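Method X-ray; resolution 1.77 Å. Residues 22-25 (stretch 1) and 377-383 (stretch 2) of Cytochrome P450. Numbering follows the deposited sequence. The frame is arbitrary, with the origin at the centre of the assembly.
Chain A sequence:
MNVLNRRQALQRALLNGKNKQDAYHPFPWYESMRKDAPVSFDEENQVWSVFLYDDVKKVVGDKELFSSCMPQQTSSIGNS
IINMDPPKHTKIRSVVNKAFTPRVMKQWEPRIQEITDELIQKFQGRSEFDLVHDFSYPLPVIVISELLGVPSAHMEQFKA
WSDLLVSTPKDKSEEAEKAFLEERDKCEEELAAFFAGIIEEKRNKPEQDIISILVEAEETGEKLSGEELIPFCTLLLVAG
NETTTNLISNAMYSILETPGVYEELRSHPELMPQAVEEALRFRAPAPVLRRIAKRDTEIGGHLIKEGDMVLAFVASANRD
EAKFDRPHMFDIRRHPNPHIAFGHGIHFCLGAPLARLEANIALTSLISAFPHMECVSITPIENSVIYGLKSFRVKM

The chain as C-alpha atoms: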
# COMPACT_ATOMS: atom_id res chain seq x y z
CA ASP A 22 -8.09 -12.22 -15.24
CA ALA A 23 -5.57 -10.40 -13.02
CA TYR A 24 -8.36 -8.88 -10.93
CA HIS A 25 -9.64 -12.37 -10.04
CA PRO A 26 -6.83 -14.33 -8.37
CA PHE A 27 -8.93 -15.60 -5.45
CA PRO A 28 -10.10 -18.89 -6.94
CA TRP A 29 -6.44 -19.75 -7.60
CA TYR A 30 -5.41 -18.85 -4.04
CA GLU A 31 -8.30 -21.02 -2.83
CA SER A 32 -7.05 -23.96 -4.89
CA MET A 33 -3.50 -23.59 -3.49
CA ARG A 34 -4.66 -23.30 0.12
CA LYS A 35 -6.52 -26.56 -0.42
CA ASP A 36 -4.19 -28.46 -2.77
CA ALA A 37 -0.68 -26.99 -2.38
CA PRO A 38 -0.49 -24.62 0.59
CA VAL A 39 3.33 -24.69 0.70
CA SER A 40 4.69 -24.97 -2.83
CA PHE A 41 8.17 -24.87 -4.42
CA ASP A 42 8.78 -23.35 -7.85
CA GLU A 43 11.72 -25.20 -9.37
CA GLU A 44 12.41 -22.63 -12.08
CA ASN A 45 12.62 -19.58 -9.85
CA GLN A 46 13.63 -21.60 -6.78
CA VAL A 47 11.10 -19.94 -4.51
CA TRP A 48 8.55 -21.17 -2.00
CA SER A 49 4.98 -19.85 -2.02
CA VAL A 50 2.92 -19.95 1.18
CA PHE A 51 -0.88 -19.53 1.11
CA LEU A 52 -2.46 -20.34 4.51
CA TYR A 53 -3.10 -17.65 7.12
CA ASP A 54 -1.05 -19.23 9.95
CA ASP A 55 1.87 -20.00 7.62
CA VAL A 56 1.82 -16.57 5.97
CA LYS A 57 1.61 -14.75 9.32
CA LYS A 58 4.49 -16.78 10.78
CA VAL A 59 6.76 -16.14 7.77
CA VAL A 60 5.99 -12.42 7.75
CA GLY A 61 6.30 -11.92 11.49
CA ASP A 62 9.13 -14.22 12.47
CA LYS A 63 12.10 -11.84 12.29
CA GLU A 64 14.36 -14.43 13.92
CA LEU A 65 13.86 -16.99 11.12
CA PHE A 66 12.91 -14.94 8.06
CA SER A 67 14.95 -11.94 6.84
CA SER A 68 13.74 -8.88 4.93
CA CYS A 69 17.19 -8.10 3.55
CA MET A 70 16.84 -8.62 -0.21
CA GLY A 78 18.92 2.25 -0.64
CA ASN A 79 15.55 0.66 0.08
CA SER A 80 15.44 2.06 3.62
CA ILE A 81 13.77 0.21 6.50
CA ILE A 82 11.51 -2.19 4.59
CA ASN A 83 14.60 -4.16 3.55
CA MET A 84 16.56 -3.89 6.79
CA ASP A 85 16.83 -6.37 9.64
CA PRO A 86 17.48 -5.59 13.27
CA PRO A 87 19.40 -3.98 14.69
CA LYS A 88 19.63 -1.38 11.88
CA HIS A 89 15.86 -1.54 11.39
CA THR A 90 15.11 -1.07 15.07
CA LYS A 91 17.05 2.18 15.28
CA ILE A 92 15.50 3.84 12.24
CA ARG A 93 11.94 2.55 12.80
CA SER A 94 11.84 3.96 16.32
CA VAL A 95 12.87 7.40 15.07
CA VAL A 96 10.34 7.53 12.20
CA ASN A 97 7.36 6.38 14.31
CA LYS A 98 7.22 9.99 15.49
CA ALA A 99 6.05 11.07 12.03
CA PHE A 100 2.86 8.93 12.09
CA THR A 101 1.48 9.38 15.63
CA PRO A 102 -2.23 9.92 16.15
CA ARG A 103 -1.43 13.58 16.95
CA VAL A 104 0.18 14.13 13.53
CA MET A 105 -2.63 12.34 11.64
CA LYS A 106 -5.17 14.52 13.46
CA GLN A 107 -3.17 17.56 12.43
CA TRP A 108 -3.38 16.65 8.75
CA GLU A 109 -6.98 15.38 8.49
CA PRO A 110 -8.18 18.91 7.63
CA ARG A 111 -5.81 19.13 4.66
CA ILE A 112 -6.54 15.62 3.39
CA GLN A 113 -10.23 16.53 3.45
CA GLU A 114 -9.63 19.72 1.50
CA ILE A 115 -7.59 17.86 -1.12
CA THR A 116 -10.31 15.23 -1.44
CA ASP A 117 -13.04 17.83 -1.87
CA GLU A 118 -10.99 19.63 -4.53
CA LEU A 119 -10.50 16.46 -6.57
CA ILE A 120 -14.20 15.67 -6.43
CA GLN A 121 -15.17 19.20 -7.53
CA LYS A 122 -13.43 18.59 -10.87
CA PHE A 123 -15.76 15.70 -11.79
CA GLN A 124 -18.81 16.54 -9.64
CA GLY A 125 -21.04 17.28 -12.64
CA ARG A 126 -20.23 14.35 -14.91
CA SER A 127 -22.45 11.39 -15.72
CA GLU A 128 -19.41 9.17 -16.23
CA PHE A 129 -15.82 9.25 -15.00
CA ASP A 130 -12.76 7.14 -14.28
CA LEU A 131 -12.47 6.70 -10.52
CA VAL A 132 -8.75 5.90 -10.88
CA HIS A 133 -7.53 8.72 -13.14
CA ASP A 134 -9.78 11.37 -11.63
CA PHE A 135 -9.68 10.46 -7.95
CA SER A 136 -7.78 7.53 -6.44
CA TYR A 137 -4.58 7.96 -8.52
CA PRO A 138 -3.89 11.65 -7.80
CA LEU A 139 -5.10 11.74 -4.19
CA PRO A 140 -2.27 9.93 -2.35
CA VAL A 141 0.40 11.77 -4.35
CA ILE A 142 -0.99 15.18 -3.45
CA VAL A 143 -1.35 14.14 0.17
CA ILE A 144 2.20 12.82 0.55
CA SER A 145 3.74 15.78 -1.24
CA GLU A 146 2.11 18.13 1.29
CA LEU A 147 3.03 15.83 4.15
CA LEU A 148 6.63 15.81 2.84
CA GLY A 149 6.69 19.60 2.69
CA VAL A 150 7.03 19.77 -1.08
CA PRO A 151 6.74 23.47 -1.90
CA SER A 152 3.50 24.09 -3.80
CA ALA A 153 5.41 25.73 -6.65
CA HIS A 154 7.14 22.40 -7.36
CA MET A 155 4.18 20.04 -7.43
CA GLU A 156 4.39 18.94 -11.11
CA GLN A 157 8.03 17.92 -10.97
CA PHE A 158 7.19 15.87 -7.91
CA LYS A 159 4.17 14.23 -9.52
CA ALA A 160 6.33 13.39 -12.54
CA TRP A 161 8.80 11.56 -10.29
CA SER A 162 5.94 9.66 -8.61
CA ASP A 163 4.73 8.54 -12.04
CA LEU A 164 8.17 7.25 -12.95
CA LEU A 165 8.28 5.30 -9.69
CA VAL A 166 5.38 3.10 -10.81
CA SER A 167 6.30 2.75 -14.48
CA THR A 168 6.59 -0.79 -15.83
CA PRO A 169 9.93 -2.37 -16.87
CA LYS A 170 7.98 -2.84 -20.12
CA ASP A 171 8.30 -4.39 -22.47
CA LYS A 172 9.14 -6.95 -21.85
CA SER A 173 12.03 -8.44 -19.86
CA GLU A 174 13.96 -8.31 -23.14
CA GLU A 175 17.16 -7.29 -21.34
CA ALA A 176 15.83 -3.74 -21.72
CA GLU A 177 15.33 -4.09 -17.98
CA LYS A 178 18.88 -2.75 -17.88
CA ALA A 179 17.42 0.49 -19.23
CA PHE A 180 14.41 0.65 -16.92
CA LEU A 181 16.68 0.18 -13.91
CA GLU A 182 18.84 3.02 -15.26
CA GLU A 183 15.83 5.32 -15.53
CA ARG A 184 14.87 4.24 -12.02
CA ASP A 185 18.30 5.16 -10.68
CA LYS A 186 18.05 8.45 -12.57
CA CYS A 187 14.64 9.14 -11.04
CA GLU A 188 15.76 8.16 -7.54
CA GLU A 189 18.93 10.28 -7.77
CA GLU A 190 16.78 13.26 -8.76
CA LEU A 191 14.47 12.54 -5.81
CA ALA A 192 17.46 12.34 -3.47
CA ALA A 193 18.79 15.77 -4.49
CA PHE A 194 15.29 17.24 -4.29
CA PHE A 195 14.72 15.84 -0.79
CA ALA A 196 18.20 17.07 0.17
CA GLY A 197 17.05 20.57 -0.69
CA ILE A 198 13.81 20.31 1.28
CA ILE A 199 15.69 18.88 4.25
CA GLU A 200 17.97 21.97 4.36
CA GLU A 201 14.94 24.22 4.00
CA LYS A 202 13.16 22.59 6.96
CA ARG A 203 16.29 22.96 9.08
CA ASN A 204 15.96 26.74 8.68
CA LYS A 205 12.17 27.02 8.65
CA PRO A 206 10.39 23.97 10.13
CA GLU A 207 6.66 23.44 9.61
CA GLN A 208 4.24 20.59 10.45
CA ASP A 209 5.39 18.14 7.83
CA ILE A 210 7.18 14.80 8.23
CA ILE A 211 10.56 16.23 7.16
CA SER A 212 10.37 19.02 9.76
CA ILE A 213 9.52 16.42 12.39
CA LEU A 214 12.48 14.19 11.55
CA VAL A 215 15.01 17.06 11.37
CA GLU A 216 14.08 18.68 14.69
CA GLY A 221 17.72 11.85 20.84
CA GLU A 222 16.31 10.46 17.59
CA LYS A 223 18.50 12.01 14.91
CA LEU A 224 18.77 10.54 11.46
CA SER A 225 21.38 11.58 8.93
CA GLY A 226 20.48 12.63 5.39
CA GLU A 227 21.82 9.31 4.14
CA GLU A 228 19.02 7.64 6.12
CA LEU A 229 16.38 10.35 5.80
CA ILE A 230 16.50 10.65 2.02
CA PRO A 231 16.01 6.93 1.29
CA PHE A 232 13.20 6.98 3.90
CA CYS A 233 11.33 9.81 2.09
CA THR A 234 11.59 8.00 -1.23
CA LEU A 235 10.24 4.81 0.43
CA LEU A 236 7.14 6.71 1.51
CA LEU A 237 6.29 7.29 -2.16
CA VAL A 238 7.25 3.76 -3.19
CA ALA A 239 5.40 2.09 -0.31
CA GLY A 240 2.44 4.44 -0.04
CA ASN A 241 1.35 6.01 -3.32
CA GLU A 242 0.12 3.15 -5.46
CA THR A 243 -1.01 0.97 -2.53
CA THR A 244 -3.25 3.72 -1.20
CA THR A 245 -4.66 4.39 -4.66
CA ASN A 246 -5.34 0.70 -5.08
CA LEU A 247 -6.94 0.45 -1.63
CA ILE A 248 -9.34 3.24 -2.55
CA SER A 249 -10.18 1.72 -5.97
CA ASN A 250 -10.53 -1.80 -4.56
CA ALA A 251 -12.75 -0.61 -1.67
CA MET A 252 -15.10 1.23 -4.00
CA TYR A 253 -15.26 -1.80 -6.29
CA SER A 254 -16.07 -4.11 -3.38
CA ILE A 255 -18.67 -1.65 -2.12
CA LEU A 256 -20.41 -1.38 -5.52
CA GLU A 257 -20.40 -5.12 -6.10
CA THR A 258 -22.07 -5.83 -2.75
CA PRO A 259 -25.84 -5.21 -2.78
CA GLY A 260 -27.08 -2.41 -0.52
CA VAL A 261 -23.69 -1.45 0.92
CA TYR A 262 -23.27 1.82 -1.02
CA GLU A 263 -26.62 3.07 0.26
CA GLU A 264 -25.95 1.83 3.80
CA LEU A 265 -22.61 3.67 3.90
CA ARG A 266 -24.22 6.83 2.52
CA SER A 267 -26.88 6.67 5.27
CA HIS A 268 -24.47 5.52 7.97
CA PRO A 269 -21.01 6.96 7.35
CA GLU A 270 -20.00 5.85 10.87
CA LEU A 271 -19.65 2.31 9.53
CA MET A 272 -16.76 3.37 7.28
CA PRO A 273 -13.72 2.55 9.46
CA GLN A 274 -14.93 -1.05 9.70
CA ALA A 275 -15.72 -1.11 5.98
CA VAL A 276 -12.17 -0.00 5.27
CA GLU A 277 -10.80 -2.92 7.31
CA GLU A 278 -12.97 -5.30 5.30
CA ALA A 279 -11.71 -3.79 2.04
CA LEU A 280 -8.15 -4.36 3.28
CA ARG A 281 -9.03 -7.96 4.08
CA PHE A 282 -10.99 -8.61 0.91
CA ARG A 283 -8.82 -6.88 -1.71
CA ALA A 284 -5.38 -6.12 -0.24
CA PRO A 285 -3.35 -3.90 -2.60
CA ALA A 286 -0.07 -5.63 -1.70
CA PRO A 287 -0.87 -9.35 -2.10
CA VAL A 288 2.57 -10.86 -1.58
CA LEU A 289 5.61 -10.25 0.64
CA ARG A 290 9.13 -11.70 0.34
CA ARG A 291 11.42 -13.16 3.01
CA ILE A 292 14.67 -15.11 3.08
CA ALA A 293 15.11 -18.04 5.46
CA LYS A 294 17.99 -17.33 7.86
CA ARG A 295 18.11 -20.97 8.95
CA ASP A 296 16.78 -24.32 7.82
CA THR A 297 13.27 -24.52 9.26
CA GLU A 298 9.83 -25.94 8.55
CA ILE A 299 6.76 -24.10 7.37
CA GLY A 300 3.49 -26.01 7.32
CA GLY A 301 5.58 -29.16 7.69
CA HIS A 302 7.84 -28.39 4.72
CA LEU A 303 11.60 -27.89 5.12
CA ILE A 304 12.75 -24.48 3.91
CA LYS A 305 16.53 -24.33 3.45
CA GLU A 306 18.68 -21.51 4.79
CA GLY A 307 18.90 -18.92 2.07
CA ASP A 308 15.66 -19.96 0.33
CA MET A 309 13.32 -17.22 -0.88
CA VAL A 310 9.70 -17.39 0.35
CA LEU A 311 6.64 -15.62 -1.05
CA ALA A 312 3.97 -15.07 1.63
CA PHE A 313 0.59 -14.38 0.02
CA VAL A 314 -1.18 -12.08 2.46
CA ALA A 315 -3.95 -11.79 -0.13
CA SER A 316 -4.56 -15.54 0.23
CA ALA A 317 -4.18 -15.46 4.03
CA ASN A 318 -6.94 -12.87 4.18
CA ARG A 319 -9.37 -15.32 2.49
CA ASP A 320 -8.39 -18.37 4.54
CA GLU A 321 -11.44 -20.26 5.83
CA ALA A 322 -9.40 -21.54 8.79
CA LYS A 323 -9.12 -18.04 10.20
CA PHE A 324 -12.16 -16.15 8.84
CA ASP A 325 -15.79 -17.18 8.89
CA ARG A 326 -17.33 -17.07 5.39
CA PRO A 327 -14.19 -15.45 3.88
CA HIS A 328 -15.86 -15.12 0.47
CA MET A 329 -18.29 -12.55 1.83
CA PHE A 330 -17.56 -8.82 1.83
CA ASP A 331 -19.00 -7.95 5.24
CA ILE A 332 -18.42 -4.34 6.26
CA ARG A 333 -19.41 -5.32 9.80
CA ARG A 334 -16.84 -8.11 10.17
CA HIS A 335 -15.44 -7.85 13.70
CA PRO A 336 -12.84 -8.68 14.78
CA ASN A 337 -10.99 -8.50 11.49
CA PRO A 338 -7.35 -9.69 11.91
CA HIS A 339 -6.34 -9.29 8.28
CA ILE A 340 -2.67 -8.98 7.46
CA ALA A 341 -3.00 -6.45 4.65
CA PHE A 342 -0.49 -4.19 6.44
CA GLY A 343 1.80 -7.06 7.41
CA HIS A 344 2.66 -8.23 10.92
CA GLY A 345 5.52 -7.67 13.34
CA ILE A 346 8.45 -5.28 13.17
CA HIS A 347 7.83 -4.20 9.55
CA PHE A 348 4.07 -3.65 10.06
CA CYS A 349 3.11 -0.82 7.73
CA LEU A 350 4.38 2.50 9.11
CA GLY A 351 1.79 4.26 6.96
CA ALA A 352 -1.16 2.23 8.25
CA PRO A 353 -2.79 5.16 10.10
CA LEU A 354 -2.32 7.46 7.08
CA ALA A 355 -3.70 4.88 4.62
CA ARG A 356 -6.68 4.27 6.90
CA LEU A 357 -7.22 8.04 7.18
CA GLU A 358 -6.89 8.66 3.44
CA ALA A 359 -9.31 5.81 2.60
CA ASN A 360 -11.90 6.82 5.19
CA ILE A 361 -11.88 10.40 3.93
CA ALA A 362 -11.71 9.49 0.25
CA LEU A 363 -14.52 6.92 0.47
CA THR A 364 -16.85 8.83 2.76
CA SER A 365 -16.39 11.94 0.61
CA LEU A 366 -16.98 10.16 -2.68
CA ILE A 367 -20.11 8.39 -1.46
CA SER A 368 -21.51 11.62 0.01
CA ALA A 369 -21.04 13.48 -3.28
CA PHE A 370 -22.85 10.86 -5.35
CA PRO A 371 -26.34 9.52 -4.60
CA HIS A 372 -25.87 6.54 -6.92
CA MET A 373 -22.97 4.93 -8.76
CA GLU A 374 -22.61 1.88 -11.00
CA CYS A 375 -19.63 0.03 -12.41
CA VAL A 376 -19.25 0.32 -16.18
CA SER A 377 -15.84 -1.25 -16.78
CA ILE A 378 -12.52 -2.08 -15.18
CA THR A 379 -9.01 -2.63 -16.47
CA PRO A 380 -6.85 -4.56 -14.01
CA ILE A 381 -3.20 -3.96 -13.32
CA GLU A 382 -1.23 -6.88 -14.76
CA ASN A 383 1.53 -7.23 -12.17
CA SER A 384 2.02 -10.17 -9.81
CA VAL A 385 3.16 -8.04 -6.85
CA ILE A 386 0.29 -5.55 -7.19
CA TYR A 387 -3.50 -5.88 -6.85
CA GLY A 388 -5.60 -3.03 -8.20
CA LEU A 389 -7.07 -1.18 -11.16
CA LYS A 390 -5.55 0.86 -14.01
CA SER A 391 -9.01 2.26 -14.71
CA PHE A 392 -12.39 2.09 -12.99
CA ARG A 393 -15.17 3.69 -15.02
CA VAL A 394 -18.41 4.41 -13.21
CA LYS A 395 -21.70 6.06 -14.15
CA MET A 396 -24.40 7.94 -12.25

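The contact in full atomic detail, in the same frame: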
# COMPACT_ATOMS: atom_id res chain seq x y z
N ASP A 22 -9.16 -13.15 -14.93
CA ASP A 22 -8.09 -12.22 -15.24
C ASP A 22 -7.28 -11.86 -13.99
O ASP A 22 -7.39 -12.52 -12.95
CB ASP A 22 -8.66 -10.96 -15.91
CG ASP A 22 -9.74 -10.29 -15.07
OD1 ASP A 22 -9.70 -10.43 -13.83
OD2 ASP A 22 -10.61 -9.62 -15.65
N ALA A 23 -6.46 -10.81 -14.10
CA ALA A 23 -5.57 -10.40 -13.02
C ALA A 23 -6.31 -9.78 -11.84
O ALA A 23 -5.74 -9.64 -10.75
CB ALA A 23 -4.49 -9.45 -13.54
N TYR A 24 -7.57 -9.41 -12.04
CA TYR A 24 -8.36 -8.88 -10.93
C TYR A 24 -9.08 -9.99 -10.17
O TYR A 24 -9.81 -9.72 -9.21
CB TYR A 24 -9.37 -7.83 -11.41
CG TYR A 24 -9.73 -6.82 -10.33
CD1 TYR A 24 -8.75 -6.03 -9.75
CD2 TYR A 24 -11.04 -6.67 -9.89
CE1 TYR A 24 -9.06 -5.11 -8.76
CE2 TYR A 24 -11.37 -5.76 -8.90
CZ TYR A 24 -10.38 -4.97 -8.34
OH TYR A 24 -10.68 -4.06 -7.35
N HIS A 25 -8.88 -11.24 -10.60
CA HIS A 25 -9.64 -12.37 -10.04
C HIS A 25 -8.74 -13.53 -9.64
O HIS A 25 -8.93 -14.65 -10.11
CB HIS A 25 -10.71 -12.84 -11.02
CG HIS A 25 -11.73 -11.79 -11.34
ND1 HIS A 25 -12.86 -11.60 -10.58
CD2 HIS A 25 -11.77 -10.86 -12.32
CE1 HIS A 25 -13.56 -10.60 -11.09
NE2 HIS A 25 -12.92 -10.13 -12.15
N SER A 377 -16.92 -0.36 -16.36
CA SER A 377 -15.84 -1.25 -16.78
C SER A 377 -14.59 -1.08 -15.92
O SER A 377 -14.35 -0.01 -15.37
CB SER A 377 -15.49 -1.01 -18.25
OG SER A 377 -14.97 0.29 -18.44
N ILE A 378 -13.83 -2.16 -15.81
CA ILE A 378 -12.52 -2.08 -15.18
C ILE A 378 -11.42 -2.61 -16.09
O ILE A 378 -11.66 -3.41 -17.00
CB ILE A 378 -12.46 -2.85 -13.84
CG1 ILE A 378 -12.88 -4.31 -14.04
CG2 ILE A 378 -13.31 -2.17 -12.80
CD1 ILE A 378 -12.64 -5.17 -12.81
N THR A 379 -10.21 -2.12 -15.85
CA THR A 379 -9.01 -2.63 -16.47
C THR A 379 -8.05 -2.91 -15.34
O THR A 379 -7.67 -1.99 -14.60
CB THR A 379 -8.38 -1.61 -17.42
OG1 THR A 379 -9.36 -1.18 -18.38
CG2 THR A 379 -7.19 -2.22 -18.16
N PRO A 380 -7.69 -4.18 -15.15
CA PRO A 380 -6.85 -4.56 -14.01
C PRO A 380 -5.39 -4.26 -14.27
O PRO A 380 -4.93 -4.29 -15.41
CB PRO A 380 -7.06 -6.08 -13.92
CG PRO A 380 -8.24 -6.40 -14.82
CD PRO A 380 -8.20 -5.35 -15.88
N ILE A 381 -4.65 -3.99 -13.21
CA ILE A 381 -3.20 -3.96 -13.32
C ILE A 381 -2.70 -5.38 -13.53
O ILE A 381 -3.11 -6.30 -12.81
CB ILE A 381 -2.55 -3.39 -12.06
CG1 ILE A 381 -3.09 -1.99 -11.78
CG2 ILE A 381 -1.03 -3.38 -12.20
CD1 ILE A 381 -2.74 -1.45 -10.39
N GLU A 382 -1.81 -5.57 -14.51
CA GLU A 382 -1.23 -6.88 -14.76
C GLU A 382 0.18 -6.95 -14.19
O GLU A 382 1.17 -6.78 -14.91
CB GLU A 382 -1.22 -7.21 -16.26
CG GLU A 382 -2.60 -7.44 -16.87
CD GLU A 382 -3.31 -6.16 -17.26
OE1 GLU A 382 -2.67 -5.08 -17.25
OE2 GLU A 382 -4.51 -6.22 -17.60
N ASN A 383 0.26 -7.20 -12.89
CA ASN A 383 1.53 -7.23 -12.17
C ASN A 383 1.39 -8.10 -10.93
O ASN A 383 0.62 -7.79 -10.03
CB ASN A 383 1.92 -5.81 -11.75
CG ASN A 383 3.30 -5.74 -11.12
OD1 ASN A 383 3.78 -6.73 -10.56
ND2 ASN A 383 3.94 -4.58 -11.22

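Residues 22–25 pack against residues 377–383 through a small apolar contact that buries 249 Å², counted over both sides, and no hydrogen bond crosses between them. Pro380, at the end of a strand that begins before Ser377, covers the most surface. Its CA-to-CB bond points toward the facing turn, and its CB lies 3.8 Å from Tyr24 CB and 4.3 Å from Ala23 CB, so one compact ring packs against both, and Pro380 CG also lies 4.1 Å from Asp22 OD2. Proline brings no amide hydrogen, so its own nitrogen needs no acceptor at a contact without hydrogen bonds.

Ala23 and Tyr24 are the central residues of a type I turn running from Asp22 to His25. The turn is closed by the backbone hydrogen bond from His25 N to Asp22 O (3.1 Å), and the amide of Tyr24 also appears to be hydrogen-bonded to the Asp22 side chain. Both central residues direct CA-to-CB toward the second stretch. The methyl group of Ala23 approaches the backbone itself, with CB 3.5 Å from Ile381 O, while the same CB lies 4.3 Å from Glu382 CG. These are van der Waals contacts, in which Glu382 contributes the aliphatic part of its side chain.

Tyr24 extends the contact along the strand. With chi1 at -153° (t), one side of its ring meets Ile378, Tyr24 CD2 lying 3.7 Å from Ile378 CD1, while the ring runs on away from the strand; the methyl approaches the ring obliquely. Ile378, with chi1 p and chi2 t, carries CD1 out to this position. The strand's alternation sends the side chains of Ile378 and Pro380 toward the turn, whereas Thr379 between them points away. Tyr24 is buried, yet its polar end is satisfied, because OH is hydrogen-bonded elsewhere in the structure. Packing of mainly apolar atoms therefore accounts for the direct contact between these stretches.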